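Local coordinates for protein split-Soret cytochrome c (Desulfovibrio desulfuricans, PDB 1H21) that carries electrons as a dimeric di-heme cytochrome c with an additional iron-sulfur centre in each subunit, and may take part in sulfate reduction, at residues Pro21-Ala33 and Ala179-Asp191. Sequence-based numbering, arbitrary orientation.
Sequences PHKLDPKECAQVA and AFKAAEIINTKID
Asn-187, on helix 165-192, grips the backbone of Leu-24 with both ends of its amide, the central polar link of an all-alpha domain where the loop 21-25 runs along that helix and the helical segment 26-33 crosses segment 179-191 roughly antiparallel, with 145° between their N-to-C directions. OD1 of Asn-187 accepts from Leu-24 N at 2.8 Å, the N-H lying in the carbonyl plane and on a lone pair, while ND2 of Asn-187 gives to Leu-24 O at 3.1 Å. Asparagine suits the place because one short, flat group serves donor and acceptor of an extended residue, and the two bonds fix its rotation. With CG beside its own backbone N (chi1 -75°), the amide swings out to the loop.

One turn back along helix 165-192 from Asn-187, Pro-26 is a knob among Phe-180, Ala-183, Glu-184 and Asn-187; the small Ala-183 admits its ring. Pro-26 CB makes a CH-pi contact over one face of Phe-180, 3.9 Å from the centroid, and Lys-27 CD meets the ring edge in plane. Proline also fits a first helical turn, where its lack of an N-H costs nothing; Asp-25 is the N-cap, through a weak bond to Lys-27 N.

The Leu-24 side chain itself points to the helix, where its CD1 meets Ile-186 CD1 at 3.6 Å. Helix 44-60 extends this apolar layer, Met-56 touching Leu-24 and Ile-52 touching Ile-186; helix 87-99 also packs on Ile-186.

At the exposed end, Ile-190 CD1 lies against the backbone of His-22 and Lys-23, and the long Lys-23 chain spans to a salt bridge: Lys-23 NZ lies 2.7 Å from Asp-191 OD2, approaching on its syn lone pair.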
ATOM      1  N   PRO A  21     -19.665   2.161  13.086  1.00 39.94           N
ATOM      2  CA  PRO A  21     -19.151   0.790  12.991  1.00 42.52           C
ATOM      3  C   PRO A  21     -20.226  -0.208  13.430  1.00 44.29           C
ATOM      4  O   PRO A  21     -21.125   0.144  14.190  1.00 48.52           O
ATOM      5  CB  PRO A  21     -17.958   0.808  13.947  1.00 41.51           C
ATOM      6  CG  PRO A  21     -18.358   1.848  14.969  1.00 39.10           C
ATOM      7  CD  PRO A  21     -18.955   2.930  14.124  1.00 40.47           C
ATOM      8  N   HIS A  22     -20.183  -1.416  12.883  1.00 43.87           N
ATOM      9  CA  HIS A  22     -21.142  -2.453  13.232  1.00 43.89           C
ATOM     10  C   HIS A  22     -20.314  -3.703  13.484  1.00 45.77           C
ATOM     11  O   HIS A  22     -19.340  -3.919  12.784  1.00 48.44           O
ATOM     12  CB  HIS A  22     -22.088  -2.739  12.057  1.00 45.14           C
ATOM     13  CG  HIS A  22     -22.983  -1.596  11.689  1.00 48.07           C
ATOM     14  ND1 HIS A  22     -24.142  -1.299  12.378  1.00 50.50           N
ATOM     15  CD2 HIS A  22     -22.914  -0.700  10.679  1.00 47.05           C
ATOM     16  CE1 HIS A  22     -24.742  -0.272  11.809  1.00 50.28           C
ATOM     17  NE2 HIS A  22     -24.018   0.110  10.772  1.00 47.69           N
ATOM     18  N   LYS A  23     -20.625  -4.467  14.526  1.00 46.78           N
ATOM     19  CA  LYS A  23     -19.897  -5.716  14.773  1.00 44.53           C
ATOM     20  C   LYS A  23     -20.036  -6.641  13.553  1.00 44.37           C
ATOM     21  O   LYS A  23     -21.047  -6.598  12.827  1.00 43.65           O
ATOM     22  CB  LYS A  23     -20.421  -6.434  16.024  1.00 45.93           C
ATOM     23  CG  LYS A  23     -19.880  -5.871  17.312  1.00 45.97           C
ATOM     24  CD  LYS A  23     -19.766  -6.948  18.350  1.00 45.28           C
ATOM     25  CE  LYS A  23     -18.953  -6.424  19.513  1.00 47.75           C
ATOM     26  NZ  LYS A  23     -18.760  -7.486  20.527  1.00 51.42           N
ATOM     27  N   LEU A  24     -19.048  -7.503  13.347  1.00 41.23           N
ATOM     28  CA  LEU A  24     -19.078  -8.393  12.200  1.00 40.32           C
ATOM     29  C   LEU A  24     -18.983  -9.856  12.609  1.00 37.73           C
ATOM     30  O   LEU A  24     -18.660 -10.170  13.750  1.00 37.65           O
ATOM     31  CB  LEU A  24     -17.882  -8.069  11.289  1.00 42.78           C
ATOM     32  CG  LEU A  24     -17.643  -6.621  10.835  1.00 43.57           C
ATOM     33  CD1 LEU A  24     -16.138  -6.305  10.800  1.00 39.07           C
ATOM     34  CD2 LEU A  24     -18.326  -6.360   9.484  1.00 40.04           C
ATOM     35  N   ASP A  25     -19.244 -10.747  11.661  1.00 35.72           N
ATOM     36  CA  ASP A  25     -19.122 -12.164  11.909  1.00 37.78           C
ATOM     37  C   ASP A  25     -17.834 -12.553  11.208  1.00 38.53           C
ATOM     38  O   ASP A  25     -17.812 -12.669   9.968  1.00 36.67           O
ATOM     39  CB  ASP A  25     -20.273 -12.942  11.265  1.00 42.23           C
ATOM     40  CG  ASP A  25     -20.149 -14.465  11.456  1.00 45.33           C
ATOM     41  OD1 ASP A  25     -19.179 -14.954  12.090  1.00 45.92           O
ATOM     42  OD2 ASP A  25     -21.034 -15.186  10.957  1.00 46.32           O
ATOM     43  N   PRO A  26     -16.728 -12.712  11.972  1.00 39.41           N
ATOM     44  CA  PRO A  26     -15.434 -13.091  11.392  1.00 40.48           C
ATOM     45  C   PRO A  26     -15.516 -14.272  10.390  1.00 43.54           C
ATOM     46  O   PRO A  26     -14.960 -14.184   9.276  1.00 42.55           O
ATOM     47  CB  PRO A  26     -14.613 -13.433  12.634  1.00 36.53           C
ATOM     48  CG  PRO A  26     -15.092 -12.443  13.616  1.00 32.52           C
ATOM     49  CD  PRO A  26     -16.596 -12.516  13.430  1.00 35.91           C
ATOM     50  N   LYS A  27     -16.235 -15.341  10.759  1.00 40.95           N
ATOM     51  CA  LYS A  27     -16.381 -16.514   9.888  1.00 42.30           C
ATOM     52  C   LYS A  27     -17.024 -16.103   8.562  1.00 43.51           C
ATOM     53  O   LYS A  27     -16.593 -16.540   7.475  1.00 44.39           O
ATOM     54  CB  LYS A  27     -17.260 -17.597  10.543  1.00 47.57           C
ATOM     55  CG  LYS A  27     -16.950 -17.935  12.012  1.00 56.23           C
ATOM     56  CD  LYS A  27     -15.527 -18.479  12.277  1.00 61.17           C
ATOM     57  CE  LYS A  27     -15.210 -18.522  13.794  1.00 62.99           C
ATOM     58  NZ  LYS A  27     -15.272 -17.168  14.475  1.00 63.74           N
ATOM     59  N   GLU A  28     -18.072 -15.284   8.652  1.00 41.69           N
ATOM     60  CA  GLU A  28     -18.763 -14.812   7.459  1.00 41.83           C
ATOM     61  C   GLU A  28     -17.763 -13.991   6.617  1.00 43.43           C
ATOM     62  O   GLU A  28     -17.647 -14.166   5.392  1.00 44.17           O
ATOM     63  CB  GLU A  28     -19.983 -13.951   7.828  1.00 40.51           C
ATOM     64  CG  GLU A  28     -20.844 -13.591   6.601  1.00 43.09           C
ATOM     65  CD  GLU A  28     -21.920 -12.522   6.856  1.00 43.85           C
ATOM     66  OE1 GLU A  28     -21.872 -11.784   7.884  1.00 43.78           O
ATOM     67  OE2 GLU A  28     -22.816 -12.401   5.979  1.00 41.53           O
ATOM     68  N   CYS A  29     -17.007 -13.134   7.296  1.00 41.80           N
ATOM     69  CA  CYS A  29     -16.018 -12.296   6.640  1.00 39.63           C
ATOM     70  C   CYS A  29     -14.936 -13.069   5.906  1.00 38.30           C
ATOM     71  O   CYS A  29     -14.648 -12.778   4.741  1.00 39.26           O
ATOM     72  CB  CYS A  29     -15.396 -11.357   7.650  1.00 40.08           C
ATOM     73  SG  CYS A  29     -16.542 -10.074   8.036  1.00 45.80           S
ATOM     74  N   ALA A  30     -14.342 -14.048   6.578  1.00 34.66           N
ATOM     75  CA  ALA A  30     -13.288 -14.851   5.980  1.00 36.44           C
ATOM     76  C   ALA A  30     -13.797 -15.429   4.659  1.00 38.71           C
ATOM     77  O   ALA A  30     -13.159 -15.344   3.591  1.00 39.43           O
ATOM     78  CB  ALA A  30     -12.899 -15.984   6.953  1.00 30.98           C
ATOM     79  N   GLN A  31     -15.028 -15.908   4.739  1.00 42.49           N
ATOM     80  CA  GLN A  31     -15.728 -16.535   3.634  1.00 42.76           C
ATOM     81  C   GLN A  31     -15.963 -15.621   2.432  1.00 41.00           C
ATOM     82  O   GLN A  31     -15.570 -15.936   1.300  1.00 40.53           O
ATOM     83  CB  GLN A  31     -17.044 -17.032   4.180  1.00 48.28           C
ATOM     84  CG  GLN A  31     -17.937 -17.591   3.152  1.00 59.04           C
ATOM     85  CD  GLN A  31     -17.734 -19.049   2.953  1.00 66.52           C
ATOM     86  OE1 GLN A  31     -17.224 -19.767   3.822  1.00 74.69           O
ATOM     87  NE2 GLN A  31     -18.173 -19.518   1.817  1.00 69.09           N
ATOM     88  N   VAL A  32     -16.641 -14.505   2.679  1.00 39.31           N
ATOM     89  CA  VAL A  32     -16.937 -13.534   1.622  1.00 40.26           C
ATOM     90  C   VAL A  32     -15.642 -12.957   1.004  1.00 39.58           C
ATOM     91  O   VAL A  32     -15.580 -12.715  -0.207  1.00 36.54           O
ATOM     92  CB  VAL A  32     -17.845 -12.397   2.164  1.00 36.83           C
ATOM     93  CG1 VAL A  32     -18.199 -11.418   1.052  1.00 36.65           C
ATOM     94  CG2 VAL A  32     -19.099 -12.995   2.764  1.00 35.17           C
ATOM     95  N   ALA A  33     -14.618 -12.753   1.842  1.00 39.06           N
ATOM     96  CA  ALA A  33     -13.315 -12.241   1.397  1.00 35.62           C
ATOM     97  C   ALA A  33     -12.730 -13.212   0.398  1.00 36.15           C
ATOM     98  O   ALA A  33     -12.290 -12.798  -0.676  1.00 35.42           O
ATOM     99  CB  ALA A  33     -12.350 -12.059   2.582  1.00 30.63           C
ATOM    100  N   ALA A 179      -9.052 -11.081   6.541  1.00 32.47           N
ATOM    101  CA  ALA A 179     -10.416 -10.587   6.691  1.00 31.55           C
ATOM    102  C   ALA A 179     -10.916 -11.021   8.074  1.00 36.19           C
ATOM    103  O   ALA A 179     -11.437 -10.207   8.844  1.00 38.80           O
ATOM    104  CB  ALA A 179     -11.302 -11.185   5.612  1.00 25.26           C
ATOM    105  N   PHE A 180     -10.692 -12.293   8.404  1.00 35.54           N
ATOM    106  CA  PHE A 180     -11.093 -12.867   9.680  1.00 32.63           C
ATOM    107  C   PHE A 180     -10.454 -12.110  10.833  1.00 34.01           C
ATOM    108  O   PHE A 180     -11.137 -11.650  11.754  1.00 40.88           O
ATOM    109  CB  PHE A 180     -10.674 -14.334   9.718  1.00 39.32           C
ATOM    110  CG  PHE A 180     -11.100 -15.059  10.961  1.00 40.53           C
ATOM    111  CD1 PHE A 180     -12.293 -15.776  10.989  1.00 41.11           C
ATOM    112  CD2 PHE A 180     -10.321 -15.011  12.114  1.00 40.94           C
ATOM    113  CE1 PHE A 180     -12.708 -16.430  12.167  1.00 40.70           C
ATOM    114  CE2 PHE A 180     -10.729 -15.658  13.288  1.00 41.62           C
ATOM    115  CZ  PHE A 180     -11.923 -16.368  13.318  1.00 36.45           C
ATOM    116  N   LYS A 181      -9.139 -11.953  10.774  1.00 34.91           N
ATOM    117  CA  LYS A 181      -8.411 -11.249  11.828  1.00 32.71           C
ATOM    118  C   LYS A 181      -8.839  -9.786  11.971  1.00 32.51           C
ATOM    119  O   LYS A 181      -9.012  -9.278  13.079  1.00 30.40           O
ATOM    120  CB  LYS A 181      -6.908 -11.322  11.564  1.00 31.75           C
ATOM    121  CG  LYS A 181      -6.079 -10.609  12.612  1.00 31.93           C
ATOM    122  CD  LYS A 181      -6.375 -11.174  13.987  1.00 32.26           C
ATOM    123  CE  LYS A 181      -5.540 -10.510  15.067  1.00 32.76           C
ATOM    124  NZ  LYS A 181      -5.793 -11.137  16.389  1.00 38.01           N
ATOM    125  N   ALA A 182      -8.973  -9.097  10.843  1.00 34.91           N
ATOM    126  CA  ALA A 182      -9.368  -7.690  10.852  1.00 35.67           C
ATOM    127  C   ALA A 182     -10.743  -7.562  11.490  1.00 34.09           C
ATOM    128  O   ALA A 182     -10.998  -6.616  12.253  1.00 31.55           O
ATOM    129  CB  ALA A 182      -9.389  -7.111   9.412  1.00 33.10           C
ATOM    130  N   ALA A 183     -11.618  -8.514  11.156  1.00 32.92           N
ATOM    131  CA  ALA A 183     -12.975  -8.538  11.687  1.00 33.26           C
ATOM    132  C   ALA A 183     -12.893  -8.620  13.210  1.00 34.19           C
ATOM    133  O   ALA A 183     -13.467  -7.782  13.904  1.00 35.06           O
ATOM    134  CB  ALA A 183     -13.761  -9.717  11.118  1.00 31.26           C
ATOM    135  N   GLU A 184     -12.096  -9.552  13.731  1.00 32.73           N
ATOM    136  CA  GLU A 184     -11.961  -9.676  15.179  1.00 33.23           C
ATOM    137  C   GLU A 184     -11.464  -8.395  15.823  1.00 33.74           C
ATOM    138  O   GLU A 184     -11.929  -8.001  16.888  1.00 39.69           O
ATOM    139  CB  GLU A 184     -11.020 -10.804  15.536  1.00 35.95           C
ATOM    140  CG  GLU A 184     -11.499 -12.163  15.084  1.00 39.69           C
ATOM    141  CD  GLU A 184     -10.714 -13.278  15.739  1.00 45.80           C
ATOM    142  OE1 GLU A 184      -9.527 -13.058  16.085  1.00 50.65           O
ATOM    143  OE2 GLU A 184     -11.287 -14.370  15.933  1.00 51.46           O
ATOM    144  N   ILE A 185     -10.515  -7.745  15.176  1.00 34.72           N
ATOM    145  CA  ILE A 185      -9.967  -6.497  15.681  1.00 32.94           C
ATOM    146  C   ILE A 185     -11.057  -5.415  15.698  1.00 30.72           C
ATOM    147  O   ILE A 185     -11.172  -4.647  16.665  1.00 27.57           O
ATOM    148  CB  ILE A 185      -8.784  -6.031  14.794  1.00 31.24           C
ATOM    149  CG1 ILE A 185      -7.640  -7.033  14.901  1.00 32.43           C
ATOM    150  CG2 ILE A 185      -8.298  -4.655  15.225  1.00 34.65           C
ATOM    151  CD1 ILE A 185      -6.544  -6.817  13.885  1.00 35.50           C
ATOM    152  N   ILE A 186     -11.848  -5.345  14.632  1.00 28.68           N
ATOM    153  CA  ILE A 186     -12.901  -4.338  14.582  1.00 34.29           C
ATOM    154  C   ILE A 186     -13.844  -4.567  15.764  1.00 37.61           C
ATOM    155  O   ILE A 186     -14.110  -3.643  16.539  1.00 37.71           O
ATOM    156  CB  ILE A 186     -13.687  -4.368  13.249  1.00 33.68           C
ATOM    157  CG1 ILE A 186     -12.845  -3.721  12.133  1.00 31.68           C
ATOM    158  CG2 ILE A 186     -15.044  -3.657  13.408  1.00 23.84           C
ATOM    159  CD1 ILE A 186     -13.351  -4.023  10.718  1.00 32.36           C
ATOM    160  N   ASN A 187     -14.287  -5.813  15.934  1.00 38.76           N
ATOM    161  CA  ASN A 187     -15.186  -6.179  17.027  1.00 35.76           C
ATOM    162  C   ASN A 187     -14.595  -5.737  18.353  1.00 37.28           C
ATOM    163  O   ASN A 187     -15.232  -5.000  19.115  1.00 39.62           O
ATOM    164  CB  ASN A 187     -15.413  -7.688  17.061  1.00 36.05           C
ATOM    165  CG  ASN A 187     -16.332  -8.162  15.963  1.00 37.55           C
ATOM    166  OD1 ASN A 187     -17.062  -7.375  15.347  1.00 39.77           O
ATOM    167  ND2 ASN A 187     -16.321  -9.470  15.719  1.00 38.48           N
ATOM    168  N   THR A 188     -13.354  -6.135  18.606  1.00 32.45           N
ATOM    169  CA  THR A 188     -12.704  -5.764  19.848  1.00 33.98           C
ATOM    170  C   THR A 188     -12.621  -4.242  20.019  1.00 34.36           C
ATOM    171  O   THR A 188     -12.778  -3.736  21.128  1.00 37.53           O
ATOM    172  CB  THR A 188     -11.327  -6.464  19.951  1.00 35.08           C
ATOM    173  OG1 THR A 188     -11.529  -7.872  19.787  1.00 35.44           O
ATOM    174  CG2 THR A 188     -10.648  -6.215  21.300  1.00 32.05           C
ATOM    175  N   LYS A 189     -12.430  -3.507  18.927  1.00 36.67           N
ATOM    176  CA  LYS A 189     -12.353  -2.037  19.002  1.00 39.62           C
ATOM    177  C   LYS A 189     -13.709  -1.447  19.436  1.00 38.96           C
ATOM    178  O   LYS A 189     -13.790  -0.556  20.296  1.00 35.35           O
ATOM    179  CB  LYS A 189     -11.933  -1.446  17.639  1.00 37.70           C
ATOM    180  CG  LYS A 189     -11.980   0.082  17.539  1.00 28.21           C
ATOM    181  CD  LYS A 189     -11.092   0.732  18.591  1.00 28.82           C
ATOM    182  CE  LYS A 189     -11.051   2.231  18.406  1.00 27.22           C
ATOM    183  NZ  LYS A 189     -10.180   2.906  19.390  1.00 21.88           N
ATOM    184  N   ILE A 190     -14.768  -1.942  18.812  1.00 39.17           N
ATOM    185  CA  ILE A 190     -16.102  -1.487  19.132  1.00 42.16           C
ATOM    186  C   ILE A 190     -16.367  -1.719  20.623  1.00 47.31           C
ATOM    187  O   ILE A 190     -16.967  -0.854  21.281  1.00 51.63           O
ATOM    188  CB  ILE A 190     -17.178  -2.219  18.285  1.00 41.56           C
ATOM    189  CG1 ILE A 190     -17.017  -1.894  16.789  1.00 41.82           C
ATOM    190  CG2 ILE A 190     -18.555  -1.804  18.738  1.00 40.98           C
ATOM    191  CD1 ILE A 190     -18.101  -2.505  15.864  1.00 41.07           C
ATOM    192  N   ASP A 191     -15.914  -2.867  21.152  1.00 45.80           N
ATOM    193  CA  ASP A 191     -16.094  -3.215  22.575  1.00 42.64           C
ATOM    194  C   ASP A 191     -15.254  -2.405  23.537  1.00 44.39           C
ATOM    195  O   ASP A 191     -15.779  -1.793  24.472  1.00 47.40           O
ATOM    196  CB  ASP A 191     -15.808  -4.694  22.832  1.00 43.41           C
ATOM    197  CG  ASP A 191     -16.881  -5.616  22.264  1.00 49.56           C
ATOM    198  OD1 ASP A 191     -18.046  -5.166  22.060  1.00 49.51           O
ATOM    199  OD2 ASP A 191     -16.556  -6.803  22.002  1.00 50.03           O
TER